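Local coordinates for 2-pyrone-4,6-dicarboxylic acid hydrolase, putative (Pseudomonas putida, PDB 2FFI), which probably acts as a 2-pyrone-4,6-dicarboxylate lactonase, a hydrolase built on the TIM-barrel fold of the amidohydrolase family, at residues Val87-Asp92 and Ala96-Met101; Trp138-His143 and Arg154-Tyr159; Arg230-Ser235 and Ala275-Glu280; Glu253-Leu258 and Gln266-Asp271. All blocks are in the same frame, centred on the assembly; numbering follows the deposited sequence.

Contact 1 of 4, residues Val87-Asp92 and Ala96-Met101; sequences VMLERD and ATLAEM
The irregular run Val87-Asp92, extended over Val87-Glu90, passes beside the helical segment Ala96-Met101, with Val87 CA 9.0 Å from Met101 CA and Leu89 CA 9.1 Å from Leu98 CA. At that separation the backbones do not meet, and side chains fill the interval. Met101, a selenomethionine in this crystal, spans it: its chain is extended beyond CG (chi2 178°, chi3 174°), which carries the selenium out to the opposing run. There SE lies 3.9 Å from Val87 CG2 and 3.7 Å from Leu89 CD2, so one atom touches both residues. Leu89 and Met101 lie alongside each other, pointing opposite ways, and CE of Met101 stays beside the same methyl, 3.9 Å from Leu89 CD2. The second branch of Leu89 turns to Leu98, CD1 standing 4.3 Å from Leu98 CG. Val87 is also bonded through its backbone to Gly108 and Arg110 of strand 108-110, while Leu89 and Leu98 both touch helix 127-136. A long, unbranched methionine chain suits the interval, and Val87 and Leu89 each offer it a methyl. With only apolar groups meeting, the contact depends on shape and the exclusion of water, and has no directional bond to fix it.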
# COMPACT_ATOMS: atom_id res chain seq x y z
N VAL A 87 2.47 -3.03 -8.93
CA VAL A 87 2.12 -2.32 -10.16
C VAL A 87 0.61 -2.27 -10.46
O VAL A 87 -0.22 -2.76 -9.68
CB VAL A 87 2.83 -2.96 -11.40
CG1 VAL A 87 4.34 -2.87 -11.24
CG2 VAL A 87 2.40 -4.41 -11.57
N MSE A 88 0.26 -1.64 -11.58
CA MSE A 88 -1.12 -1.56 -12.03
C MSE A 88 -1.15 -2.16 -13.44
O MSE A 88 -0.41 -1.74 -14.32
CB MSE A 88 -1.63 -0.11 -12.03
CG MSE A 88 -1.97 0.41 -10.63
SE MSE A 88 -2.84 2.17 -10.55
CE MSE A 88 -4.67 1.59 -11.00
N LEU A 89 -1.98 -3.18 -13.62
CA LEU A 89 -2.05 -3.87 -14.90
C LEU A 89 -3.32 -3.60 -15.70
O LEU A 89 -4.39 -3.37 -15.14
CB LEU A 89 -1.92 -5.37 -14.67
CG LEU A 89 -0.68 -5.80 -13.90
CD1 LEU A 89 -0.85 -7.26 -13.48
CD2 LEU A 89 0.56 -5.62 -14.75
N GLU A 90 -3.19 -3.64 -17.02
CA GLU A 90 -4.33 -3.41 -17.89
C GLU A 90 -5.27 -4.60 -17.75
O GLU A 90 -4.87 -5.67 -17.29
CB GLU A 90 -3.86 -3.26 -19.34
CG GLU A 90 -4.68 -2.27 -20.20
CD GLU A 90 -4.09 -0.87 -20.20
OE1 GLU A 90 -4.57 0.01 -19.44
OE2 GLU A 90 -3.14 -0.64 -20.98
N ARG A 91 -6.53 -4.41 -18.14
CA ARG A 91 -7.54 -5.46 -18.04
C ARG A 91 -7.00 -6.86 -18.35
O ARG A 91 -6.85 -7.68 -17.46
CB ARG A 91 -8.73 -5.16 -18.96
CG ARG A 91 -9.99 -5.96 -18.64
CD ARG A 91 -10.82 -5.30 -17.54
NE ARG A 91 -11.68 -4.24 -18.08
CZ ARG A 91 -12.55 -3.52 -17.36
NH1 ARG A 91 -12.68 -3.74 -16.05
NH2 ARG A 91 -13.28 -2.58 -17.94
N ASP A 92 -6.71 -7.13 -19.62
CA ASP A 92 -6.20 -8.44 -20.01
C ASP A 92 -4.69 -8.46 -20.24
O ASP A 92 -4.18 -7.86 -21.19
CB ASP A 92 -6.95 -8.96 -21.25
CG ASP A 92 -7.21 -7.87 -22.29
OD1 ASP A 92 -6.24 -7.40 -22.94
OD2 ASP A 92 -8.39 -7.47 -22.46
N ALA A 96 3.10 -14.23 -19.19
CA ALA A 96 4.47 -13.93 -19.56
C ALA A 96 4.97 -12.63 -18.92
O ALA A 96 6.01 -12.63 -18.28
CB ALA A 96 4.60 -13.84 -21.08
N THR A 97 4.23 -11.53 -19.05
CA THR A 97 4.72 -10.29 -18.47
C THR A 97 4.67 -10.28 -16.94
O THR A 97 5.51 -9.64 -16.31
CB THR A 97 3.99 -9.03 -19.03
OG1 THR A 97 2.68 -8.93 -18.47
CG2 THR A 97 3.90 -9.11 -20.53
N LEU A 98 3.71 -10.99 -16.34
CA LEU A 98 3.61 -11.04 -14.88
C LEU A 98 4.83 -11.75 -14.28
O LEU A 98 5.36 -11.34 -13.25
CB LEU A 98 2.33 -11.75 -14.43
CG LEU A 98 0.99 -11.03 -14.54
CD1 LEU A 98 0.70 -10.71 -15.99
CD2 LEU A 98 -0.13 -11.89 -13.96
N ALA A 99 5.27 -12.82 -14.94
CA ALA A 99 6.42 -13.57 -14.47
C ALA A 99 7.63 -12.69 -14.53
O ALA A 99 8.36 -12.56 -13.55
CB ALA A 99 6.61 -14.79 -15.32
N GLU A 100 7.85 -12.07 -15.69
CA GLU A 100 9.00 -11.19 -15.88
C GLU A 100 8.99 -10.02 -14.90
O GLU A 100 10.04 -9.46 -14.61
CB GLU A 100 9.04 -10.66 -17.32
CG GLU A 100 10.26 -9.79 -17.63
CD GLU A 100 10.66 -9.85 -19.09
OE1 GLU A 100 9.76 -9.69 -19.96
OE2 GLU A 100 11.88 -10.05 -19.39
N MSE A 101 7.82 -9.66 -14.39
CA MSE A 101 7.73 -8.58 -13.43
C MSE A 101 8.12 -9.12 -12.06
O MSE A 101 8.90 -8.48 -11.33
CB MSE A 101 6.33 -8.00 -13.39
CG MSE A 101 6.01 -7.07 -14.54
SE MSE A 101 4.18 -6.39 -14.47
CE MSE A 101 4.27 -5.14 -15.96

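Contact 2 of 4, residues Trp138-His143 and Arg154-Tyr159; sequences WHVELH and RALQPY
Glu141 OE2 forms a salt bridge with Lys197 NZ, its residue placed between Val140 and Leu142, the two strand residues that touch Leu156. The CB of Glu141 points away from segment Arg154-Tyr159, whereas the side chains of its two neighbours turn toward it. The backbone of Val140 is hydrogen-bonded to Val164 of the next strand and to Asp162 just before it, and that of Leu142 to Val164 as well. These bonds tie Val140 and Leu142 into the sheet.

On the helix side a single residue, Leu156, carries the contact, and it does so with a single methyl. Its CD1 sits 3.5 Å from Val140 CG2 and 3.6 Å from Val140 CG1, so both branches of the valine meet the same carbon. Val140 achieves this by holding CG2 opposite its backbone N and CG1 between the N and the carbonyl carbon (chi1 43°), which splays the two methyls to face the helix. Leu142 adds its own pair: CD1 and CD2 each lie 4.1 Å from Leu156 CD1. Both strand residues meet the leucine tip to tip. Leu156 can span the distance because chi2 of 171° sets CD1 trans to CA, at full reach from a backbone whose CA is 8.5 Å from Val140 CA. All three residues are buried, and beta-branched valine suits the strand as leucine suits the helix. Leu156 also touches Leu130 of helix 127-136. Strand 139-142, helix 149-156 and strand 163-165 form a beta-alpha-beta crossover, the repeating unit of a TIM barrel, in which apolar residues on the outer face of the strand receive the helix.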
# COMPACT_ATOMS: atom_id res chain seq x y z
N TRP A 138 0.64 -13.27 -6.57
CA TRP A 138 0.58 -11.84 -6.26
C TRP A 138 -0.65 -11.45 -5.46
O TRP A 138 -1.71 -12.03 -5.63
CB TRP A 138 0.60 -11.02 -7.56
CG TRP A 138 1.93 -10.92 -8.21
CD1 TRP A 138 3.09 -11.48 -7.77
CD2 TRP A 138 2.26 -10.19 -9.39
NE1 TRP A 138 4.14 -11.13 -8.60
CE2 TRP A 138 3.65 -10.34 -9.61
CE3 TRP A 138 1.51 -9.42 -10.29
CZ2 TRP A 138 4.31 -9.74 -10.68
CZ3 TRP A 138 2.17 -8.83 -11.37
CH2 TRP A 138 3.56 -9.00 -11.55
N HIS A 139 -0.51 -10.47 -4.59
CA HIS A 139 -1.66 -10.04 -3.81
C HIS A 139 -2.33 -8.88 -4.53
O HIS A 139 -1.77 -8.32 -5.47
CB HIS A 139 -1.26 -9.62 -2.40
CG HIS A 139 -0.26 -8.50 -2.35
ND1 HIS A 139 1.08 -8.68 -2.61
CD2 HIS A 139 -0.41 -7.19 -2.06
CE1 HIS A 139 1.71 -7.53 -2.48
NE2 HIS A 139 0.83 -6.61 -2.15
N VAL A 140 -3.54 -8.53 -4.09
CA VAL A 140 -4.30 -7.43 -4.68
C VAL A 140 -4.49 -6.31 -3.66
O VAL A 140 -5.07 -6.52 -2.59
CB VAL A 140 -5.68 -7.90 -5.19
CG1 VAL A 140 -6.33 -8.83 -4.18
CG2 VAL A 140 -6.59 -6.69 -5.44
N GLU A 141 -3.99 -5.13 -4.01
CA GLU A 141 -4.08 -3.96 -3.13
C GLU A 141 -5.33 -3.14 -3.39
O GLU A 141 -5.65 -2.81 -4.53
CB GLU A 141 -2.86 -3.06 -3.32
CG GLU A 141 -2.33 -2.48 -2.02
CD GLU A 141 -1.33 -1.39 -2.27
OE1 GLU A 141 -0.57 -1.49 -3.25
OE2 GLU A 141 -1.27 -0.43 -1.47
N LEU A 142 -6.03 -2.81 -2.32
CA LEU A 142 -7.25 -2.02 -2.42
C LEU A 142 -7.06 -0.62 -1.84
O LEU A 142 -6.28 -0.42 -0.92
CB LEU A 142 -8.40 -2.72 -1.70
CG LEU A 142 -9.35 -3.60 -2.52
CD1 LEU A 142 -8.75 -3.96 -3.85
CD2 LEU A 142 -9.70 -4.84 -1.71
N HIS A 143 -7.78 0.34 -2.40
CA HIS A 143 -7.72 1.70 -1.95
C HIS A 143 -9.05 2.38 -2.25
O HIS A 143 -9.30 2.80 -3.37
CB HIS A 143 -6.58 2.42 -2.67
CG HIS A 143 -6.42 3.85 -2.26
ND1 HIS A 143 -6.81 4.31 -1.02
CD2 HIS A 143 -5.90 4.91 -2.91
CE1 HIS A 143 -6.53 5.60 -0.93
NE2 HIS A 143 -5.98 5.99 -2.06
N ARG A 154 -14.90 -9.16 -0.28
CA ARG A 154 -15.74 -10.35 -0.42
C ARG A 154 -15.88 -10.80 -1.87
O ARG A 154 -16.25 -11.94 -2.15
CB ARG A 154 -17.13 -10.11 0.19
CG ARG A 154 -17.26 -10.59 1.64
CD ARG A 154 -18.71 -10.63 2.11
NE ARG A 154 -19.22 -9.32 2.53
CZ ARG A 154 -19.16 -8.86 3.78
NH1 ARG A 154 -19.65 -7.66 4.06
NH2 ARG A 154 -18.64 -9.60 4.76
N ALA A 155 -15.56 -9.90 -2.79
CA ALA A 155 -15.63 -10.20 -4.21
C ALA A 155 -14.34 -10.92 -4.62
O ALA A 155 -14.37 -11.84 -5.43
CB ALA A 155 -15.79 -8.92 -5.01
N LEU A 156 -13.22 -10.50 -4.05
CA LEU A 156 -11.93 -11.12 -4.35
C LEU A 156 -11.68 -12.32 -3.44
O LEU A 156 -10.72 -13.07 -3.62
CB LEU A 156 -10.80 -10.11 -4.14
CG LEU A 156 -10.81 -8.85 -4.99
CD1 LEU A 156 -9.76 -7.90 -4.48
CD2 LEU A 156 -10.57 -9.20 -6.44
N GLN A 157 -12.56 -12.47 -2.46
CA GLN A 157 -12.49 -13.54 -1.48
C GLN A 157 -12.42 -14.94 -2.13
O GLN A 157 -11.53 -15.72 -1.82
CB GLN A 157 -13.73 -13.44 -0.57
CG GLN A 157 -13.56 -13.95 0.85
CD GLN A 157 -12.85 -12.96 1.75
OE1 GLN A 157 -11.69 -12.60 1.51
NE2 GLN A 157 -13.54 -12.51 2.80
N PRO A 158 -13.34 -15.25 -3.06
CA PRO A 158 -13.36 -16.56 -3.73
C PRO A 158 -12.09 -16.93 -4.47
O PRO A 158 -11.69 -18.10 -4.46
CB PRO A 158 -14.56 -16.44 -4.67
CG PRO A 158 -14.54 -14.99 -5.02
CD PRO A 158 -14.32 -14.34 -3.68
N TYR A 159 -11.47 -15.95 -5.11
CA TYR A 159 -10.25 -16.16 -5.89
C TYR A 159 -9.09 -16.69 -5.06
O TYR A 159 -8.04 -17.03 -5.61
CB TYR A 159 -9.85 -14.86 -6.58
CG TYR A 159 -10.86 -14.38 -7.59
CD1 TYR A 159 -10.84 -14.84 -8.90
CD2 TYR A 159 -11.86 -13.48 -7.22
CE1 TYR A 159 -11.79 -14.41 -9.83
CE2 TYR A 159 -12.82 -13.04 -8.14
CZ TYR A 159 -12.77 -13.51 -9.44
OH TYR A 159 -13.71 -13.06 -10.33

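Contact 3 of 4, residues Arg230-Ser235 and Ala275-Glu280; sequences RLMWGS and ALFGFE
A Met-aromatic contact between Met232 and Phe277 joins strand 231-234 of the barrel to the C-terminal end of helix 262-276. Met232, present as selenomethionine, has its SE at the rim of the ring: 3.9 Å from Phe277 CE1 and 5.3 Å from the ring centroid, in a direction 86° from the ring normal. The chalcogen thus makes an in-plane approach to the C-H edge, which the slightly positive ring hydrogens would favour. The Met232 chain bends at chi3 (105°), and this turns its terminal methyl aside to Leu276, with CE 3.9 Å from Leu276 CD2. Both partners cross the Met232 side chain at about a right angle. A flexible methionine suits a place where two neighbouring residues must be met with different atoms.

Beyond the contact, Phe277 also meets the ring of His139 and the side chain of Val58, so it reaches across to other parts of the barrel. The helix stops just here: Gly278 has positive phi, readily adopted by glycine, and its N bonds Ala275 O at 2.9 Å, while Phe279 N bonds Arg274 O. These two bonds make a Schellman motif, with Gly278 as its C-prime residue, a C-terminal capping motif of alpha-helices.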
# COMPACT_ATOMS: atom_id res chain seq x y z
N ARG A 230 -0.58 -9.21 10.29
CA ARG A 230 -1.40 -8.77 9.18
C ARG A 230 -1.45 -7.27 9.03
O ARG A 230 -2.12 -6.75 8.14
CB ARG A 230 -2.81 -9.33 9.32
CG ARG A 230 -2.89 -10.81 9.04
CD ARG A 230 -2.78 -11.08 7.57
NE ARG A 230 -2.74 -12.52 7.31
CZ ARG A 230 -1.70 -13.29 7.61
NH1 ARG A 230 -1.74 -14.58 7.35
NH2 ARG A 230 -0.61 -12.76 8.15
N LEU A 231 -0.74 -6.56 9.90
CA LEU A 231 -0.69 -5.11 9.84
C LEU A 231 0.73 -4.63 9.56
O LEU A 231 1.68 -5.09 10.20
CB LEU A 231 -1.19 -4.51 11.15
CG LEU A 231 -2.71 -4.55 11.36
CD1 LEU A 231 -3.16 -5.97 11.47
CD2 LEU A 231 -3.11 -3.79 12.63
N MSE A 232 0.89 -3.73 8.60
CA MSE A 232 2.21 -3.21 8.26
C MSE A 232 2.17 -1.70 8.07
O MSE A 232 1.18 -1.15 7.60
CB MSE A 232 2.74 -3.86 6.99
CG MSE A 232 2.06 -3.39 5.74
SE MSE A 232 2.14 -4.75 4.37
CE MSE A 232 0.32 -5.32 4.50
N TRP A 233 3.26 -1.04 8.43
CA TRP A 233 3.34 0.42 8.30
C TRP A 233 3.84 0.91 6.95
O TRP A 233 4.77 0.35 6.38
CB TRP A 233 4.25 1.00 9.38
CG TRP A 233 4.46 2.48 9.26
CD1 TRP A 233 3.70 3.47 9.81
CD2 TRP A 233 5.53 3.15 8.55
NE1 TRP A 233 4.22 4.71 9.49
CE2 TRP A 233 5.35 4.54 8.73
CE3 TRP A 233 6.62 2.70 7.78
CZ2 TRP A 233 6.21 5.48 8.17
CZ3 TRP A 233 7.48 3.65 7.22
CH2 TRP A 233 7.27 5.03 7.43
N GLY A 234 3.23 1.99 6.48
CA GLY A 234 3.65 2.59 5.22
C GLY A 234 3.95 4.07 5.40
O GLY A 234 3.37 4.71 6.26
N SER A 235 4.85 4.63 4.61
CA SER A 235 5.13 6.05 4.75
C SER A 235 4.21 6.82 3.81
O SER A 235 3.76 7.93 4.12
CB SER A 235 6.59 6.34 4.40
OG SER A 235 6.89 5.97 3.06
N ALA A 275 7.17 -10.82 5.24
CA ALA A 275 6.55 -12.05 4.80
C ALA A 275 5.81 -11.83 3.48
O ALA A 275 6.15 -12.45 2.47
CB ALA A 275 5.59 -12.56 5.86
N LEU A 276 4.82 -10.94 3.48
CA LEU A 276 4.03 -10.65 2.29
C LEU A 276 4.85 -10.34 1.04
O LEU A 276 4.50 -10.77 -0.06
CB LEU A 276 3.09 -9.47 2.55
CG LEU A 276 1.94 -9.29 1.57
CD1 LEU A 276 0.97 -10.44 1.77
CD2 LEU A 276 1.25 -7.95 1.78
N PHE A 277 5.93 -9.59 1.20
CA PHE A 277 6.76 -9.23 0.05
C PHE A 277 7.99 -10.10 -0.06
O PHE A 277 8.86 -9.83 -0.88
CB PHE A 277 7.18 -7.76 0.11
CG PHE A 277 6.04 -6.81 0.08
CD1 PHE A 277 5.40 -6.44 1.25
CD2 PHE A 277 5.55 -6.33 -1.14
CE1 PHE A 277 4.29 -5.62 1.23
CE2 PHE A 277 4.43 -5.50 -1.17
CZ PHE A 277 3.80 -5.15 0.01
N GLY A 278 8.07 -11.14 0.75
CA GLY A 278 9.23 -12.01 0.68
C GLY A 278 10.57 -11.30 0.68
O GLY A 278 11.25 -11.24 -0.35
N PHE A 279 10.96 -10.76 1.84
CA PHE A 279 12.23 -10.08 1.98
C PHE A 279 13.20 -11.02 2.67
O PHE A 279 14.02 -10.60 3.48
CB PHE A 279 12.07 -8.80 2.78
CG PHE A 279 11.74 -7.61 1.93
CD1 PHE A 279 12.68 -7.10 1.04
CD2 PHE A 279 10.51 -7.00 2.01
CE1 PHE A 279 12.38 -6.00 0.25
CE2 PHE A 279 10.21 -5.90 1.22
CZ PHE A 279 11.14 -5.40 0.34
N GLU A 280 13.10 -12.29 2.33
CA GLU A 280 13.95 -13.34 2.89
C GLU A 280 15.44 -13.02 2.81
O GLU A 280 16.13 -13.53 1.93
CB GLU A 280 13.66 -14.66 2.16
CG GLU A 280 12.17 -15.05 2.12
CD GLU A 280 11.87 -16.20 1.17
OE1 GLU A 280 12.15 -16.05 -0.05
OE2 GLU A 280 11.34 -17.24 1.63

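Contact 4 of 4, residues Glu253-Leu258 and Gln266-Asp271; sequences EQFEAL and QALLLD
The CH-pi contact comes first: Leu269 lays CD2 over one face of the Phe255 ring, 3.6 Å from the centroid and 28° off the ring normal. The methyl is displaced toward the rim, which brings it nearest to Phe255 CZ. The other branch of the leucine, CD1, lies on the same side of the plane but beyond the rim, 3.6 Å from Phe255 CE1. Phe255 is set up for this by its first torsion, with CG trans to the backbone N (chi1 163°), which throws the ring out from helix 248-258 toward helix 262-276.

Apolar contact at the edge is the second kind. Leu268 CD1 approaches near the ring plane, 4.1 Å from Phe255 CE2, the two side chains crossing at a slant. Consecutive leucines therefore hold the phenyl from a face and from an edge, across helices whose nearest CA atoms, Phe255 and Leu268, are 9.8 Å apart. Helices 248-258 and 262-276 follow one another in the outer layer of the TIM barrel, after strand 231-234, and Trp233 of that strand meets Phe255 edge-to-face. Replacing Phe255 by an alanine is likely to open a gap between the two helices and leave Leu268 CD1 and the methyls of Leu269 without their aromatic partner.

Backbone bonding is the third kind. Helix 262-276 widens into a pi-type turn at 267-271, where Asp271 N bonds Gln266 O at 2.9 Å. Within this turn Leu268 and Leu269 are bonded through their backbones to Trp233 and Ile15, respectively.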
# COMPACT_ATOMS: atom_id res chain seq x y z
N GLU A 253 7.14 10.16 12.90
CA GLU A 253 6.77 10.80 14.15
C GLU A 253 5.33 10.45 14.53
O GLU A 253 5.01 10.34 15.72
CB GLU A 253 6.91 12.31 14.01
CG GLU A 253 8.37 12.78 13.97
CD GLU A 253 8.49 14.30 13.83
OE1 GLU A 253 7.53 15.01 14.19
OE2 GLU A 253 9.56 14.76 13.37
N GLN A 254 4.46 10.29 13.53
CA GLN A 254 3.07 9.92 13.79
C GLN A 254 3.04 8.44 14.13
O GLN A 254 2.14 7.97 14.83
CB GLN A 254 2.20 10.12 12.56
CG GLN A 254 1.83 11.53 12.20
CD GLN A 254 1.02 11.57 10.92
OE1 GLN A 254 1.48 11.10 9.88
NE2 GLN A 254 -0.20 12.12 10.99
N PHE A 255 3.99 7.69 13.60
CA PHE A 255 4.03 6.27 13.90
C PHE A 255 4.43 6.13 15.36
O PHE A 255 3.75 5.47 16.14
CB PHE A 255 5.03 5.56 12.99
CG PHE A 255 5.42 4.20 13.47
CD1 PHE A 255 6.63 4.01 14.12
CD2 PHE A 255 4.57 3.12 13.28
CE1 PHE A 255 7.00 2.77 14.60
CE2 PHE A 255 4.93 1.87 13.75
CZ PHE A 255 6.15 1.70 14.41
N GLU A 256 5.52 6.80 15.72
CA GLU A 256 6.02 6.78 17.09
C GLU A 256 4.90 7.22 18.03
O GLU A 256 4.80 6.74 19.16
CB GLU A 256 7.19 7.74 17.21
CG GLU A 256 8.20 7.62 16.08
CD GLU A 256 9.39 6.76 16.46
OE1 GLU A 256 9.23 5.52 16.58
OE2 GLU A 256 10.49 7.34 16.63
N ALA A 257 4.05 8.12 17.56
CA ALA A 257 2.96 8.63 18.39
C ALA A 257 1.89 7.59 18.71
O ALA A 257 1.30 7.64 19.79
CB ALA A 257 2.31 9.84 17.72
N LEU A 258 1.62 6.67 17.79
CA LEU A 258 0.62 5.64 18.02
C LEU A 258 0.86 4.96 19.35
O LEU A 258 -0.07 4.52 20.01
CB LEU A 258 0.66 4.59 16.90
CG LEU A 258 0.28 5.06 15.49
CD1 LEU A 258 0.51 3.93 14.51
CD2 LEU A 258 -1.17 5.50 15.47
N GLN A 266 7.83 -4.14 15.59
CA GLN A 266 8.67 -5.03 14.81
C GLN A 266 7.82 -5.71 13.74
O GLN A 266 8.32 -6.08 12.68
CB GLN A 266 9.35 -6.06 15.71
CG GLN A 266 10.46 -5.45 16.58
CD GLN A 266 11.62 -4.90 15.75
OE1 GLN A 266 12.37 -5.67 15.13
NE2 GLN A 266 11.77 -3.57 15.72
N ALA A 267 6.54 -5.86 14.02
CA ALA A 267 5.61 -6.46 13.07
C ALA A 267 5.25 -5.42 12.01
O ALA A 267 5.29 -5.70 10.82
CB ALA A 267 4.35 -6.93 13.78
N LEU A 268 4.92 -4.21 12.44
CA LEU A 268 4.53 -3.18 11.51
C LEU A 268 5.67 -2.62 10.69
O LEU A 268 5.45 -2.10 9.58
CB LEU A 268 3.84 -2.03 12.25
CG LEU A 268 2.57 -2.33 13.06
CD1 LEU A 268 2.12 -1.07 13.77
CD2 LEU A 268 1.47 -2.87 12.17
N LEU A 269 6.89 -2.73 11.20
CA LEU A 269 8.03 -2.17 10.48
C LEU A 269 8.92 -3.19 9.81
O LEU A 269 9.80 -2.84 9.04
CB LEU A 269 8.86 -1.32 11.42
CG LEU A 269 8.15 -0.29 12.31
CD1 LEU A 269 9.24 0.53 12.98
CD2 LEU A 269 7.22 0.64 11.51
N LEU A 270 8.67 -4.47 10.06
CA LEU A 270 9.50 -5.49 9.45
C LEU A 270 8.84 -6.85 9.20
O LEU A 270 8.56 -7.21 8.06
CB LEU A 270 10.75 -5.68 10.31
CG LEU A 270 11.79 -6.62 9.72
CD1 LEU A 270 12.49 -5.96 8.56
CD2 LEU A 270 12.77 -6.98 10.78
N ASP A 271 8.63 -7.60 10.28
CA ASP A 271 8.04 -8.94 10.21
C ASP A 271 6.94 -9.11 9.18
O ASP A 271 7.12 -9.85 8.21
CB ASP A 271 7.56 -9.36 11.59
CG ASP A 271 8.71 -9.75 12.51
OD1 ASP A 271 9.87 -9.41 12.17
OD2 ASP A 271 8.45 -10.40 13.57

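From the N terminus, contact 1 closes a short local loop between Val87-Asp92 and helix 95-102. Contact 2 follows in series, closing the connection from strand 139-142 to helix 149-156. The two are joined by Trp138, which packs against Leu89, Leu98 and Met101. Contact 3 opens at strand 231-234 and closes only at the end of helix 262-276; contact 4, pairing helices 248-258 and 262-276, is nested within that loop. None cross. Contacts 2 and 3 meet where His139 touches Leu276, and contacts 3 and 4 where Leu231 lies against Leu268 and Trp233 against Leu269. Contacts 1 and 4 lie on opposite sides of the chain's centre, their own centres about 31 Å apart.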